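Leukotriene A-4 hydrolase (Saccharomyces cerevisiae, PDB 2XQ0) cleaves di- and tripeptides preferentially as a zinc-dependent aminopeptidase of the M1 family and has low epoxide hydrolase activity in vitro. Local coordinates at residues Val482-Ala485 with Gln486-Thr490. Numbering follows the deposited sequence.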
loop_
_atom_site.group_PDB
_atom_site.type_symbol
_atom_site.label_atom_id
_atom_site.label_comp_id
_atom_site.label_asym_id
_atom_site.label_seq_id
_atom_site.Cartn_x
_atom_site.Cartn_y
_atom_site.Cartn_z
ATOM N N VAL A 482 17.489 15.379 25.144
ATOM C CA VAL A 482 18.847 14.890 24.919
ATOM C C VAL A 482 19.838 15.623 25.811
ATOM O O VAL A 482 20.764 15.021 26.361
ATOM C CB VAL A 482 19.266 15.004 23.434
ATOM C CG1 VAL A 482 20.735 14.657 23.278
ATOM C CG2 VAL A 482 18.426 14.067 22.575
ATOM N N GLU A 483 19.621 16.926 25.970
ATOM C CA GLU A 483 20.517 17.774 26.748
ATOM C C GLU A 483 20.408 17.482 28.244
ATOM O O GLU A 483 21.412 17.286 28.924
ATOM C CB GLU A 483 20.184 19.251 26.487
ATOM C CG GLU A 483 21.366 20.208 26.654
ATOM C CD GLU A 483 22.397 20.071 25.535
ATOM O OE1 GLU A 483 22.375 19.047 24.815
ATOM O OE2 GLU A 483 23.228 20.991 25.374
ATOM N N MET A 484 19.177 17.464 28.746
ATOM C CA MET A 484 18.912 17.311 30.168
ATOM C C MET A 484 19.295 15.931 30.706
ATOM O O MET A 484 19.557 15.771 31.899
ATOM C CB MET A 484 17.445 17.622 30.460
ATOM C CG MET A 484 17.090 19.081 30.220
ATOM S SD MET A 484 18.138 20.176 31.208
ATOM C CE MET A 484 18.215 21.616 30.127
ATOM N N ALA A 485 19.328 14.949 29.814
ATOM C CA ALA A 485 19.717 13.585 30.161
ATOM C C ALA A 485 21.152 13.551 30.687
ATOM O O ALA A 485 21.521 12.661 31.459
ATOM C CB ALA A 485 19.585 12.686 28.942
ATOM N N GLN A 486 21.952 14.530 30.264
ATOM C CA GLN A 486 23.362 14.610 30.641
ATOM C C GLN A 486 23.563 15.564 31.814
ATOM O O GLN A 486 24.672 15.723 32.315
ATOM C CB GLN A 486 24.204 15.077 29.449
ATOM C CG GLN A 486 23.977 14.271 28.160
ATOM C CD GLN A 486 24.273 15.091 26.918
ATOM O OE1 GLN A 486 23.487 15.114 25.975
ATOM N NE2 GLN A 486 25.402 15.794 26.927
ATOM N N HIS A 487 22.490 16.209 32.244
ATOM C CA HIS A 487 22.607 17.211 33.295
ATOM C C HIS A 487 21.827 16.816 34.545
ATOM O O HIS A 487 22.364 16.855 35.645
ATOM C CB HIS A 487 22.178 18.593 32.786
ATOM C CG HIS A 487 23.034 19.126 31.674
ATOM N ND1 HIS A 487 24.316 18.673 31.434
ATOM C CD2 HIS A 487 22.795 20.081 30.743
ATOM C CE1 HIS A 487 24.823 19.319 30.400
ATOM N NE2 HIS A 487 23.920 20.177 29.960
ATOM N N LEU A 488 20.566 16.434 34.376
ATOM C CA LEU A 488 19.746 16.030 35.514
ATOM C C LEU A 488 20.147 14.630 35.952
ATOM O O LEU A 488 20.543 13.805 35.130
ATOM C CB LEU A 488 18.249 16.091 35.169
ATOM C CG LEU A 488 17.801 17.435 34.584
ATOM C CD1 LEU A 488 16.286 17.533 34.418
ATOM C CD2 LEU A 488 18.312 18.579 35.442
ATOM N N LYS A 489 20.056 14.357 37.244
ATOM C CA LYS A 489 20.478 13.051 37.748
ATOM C C LYS A 489 19.311 12.241 38.287
ATOM O O LYS A 489 19.013 11.157 37.786
ATOM C CB LYS A 489 21.581 13.201 38.803
ATOM C CG LYS A 489 22.914 13.646 38.215
ATOM C CD LYS A 489 23.312 12.738 37.053
ATOM C CE LYS A 489 23.750 13.532 35.824
ATOM N NZ LYS A 489 23.821 12.670 34.603
ATOM N N THR A 490 18.637 12.785 39.293
ATOM C CA THR A 490 17.524 12.096 39.928
ATOM C C THR A 490 16.207 12.381 39.224
ATOM O O THR A 490 16.037 13.428 38.599
ATOM C CB THR A 490 17.372 12.515 41.400
ATOM O OG1 THR A 490 16.675 13.765 41.471
ATOM C CG2 THR A 490 18.734 12.647 42.065
HETATM O O HOH W 1 19.988 11.648 33.497
#
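Met484 O takes two backbone N-H groups near the C-terminal end of helix 469-484, a worked example of how a helix passes into a loop through bifurcated acceptance. Leu488 N, the i+4 donor, lies 2.8 Å from Met484 O, in the carbonyl plane, whereas His487 N, the i+3 donor, reaches the same oxygen at 3.0 Å from well above that plane. One residue back, Gln486 N donates to Glu483 O at 3.1 Å, also an i+3 bond. Water supplies a further link, donating to Ala485 O at 2.7 Å and to Leu488 O at 2.8 Å.

Glu483 O sits over one face of the His487 ring, toward its rim, and the Glu483 side chain runs alongside, its CG nearest His487 NE2, with the carboxylate plane turned 73° from the ring. Leu488 lays CD1 against Met484 CB at 4.1 Å; both residues also touch Glu497 of helix 491-497, which Thr490 OG1 N-caps through Asp493 N. With CG anti to its own carbonyl carbon (chi1 -52°) and a nearly straight chain beyond, Gln486 reaches back beside Val482 and also meets Phe531; an alanine here would probably leave the Val482 carbonyl without its amide neighbour and open a gap beside Phe531.

The carbonyl oxygens of Glu483, Met484 and Ala485 thus find N-H groups or water, so i+3 and i+4 bonds and a water bridge take over from an unbroken i+4 ladder as the chain turns toward helix 491-497.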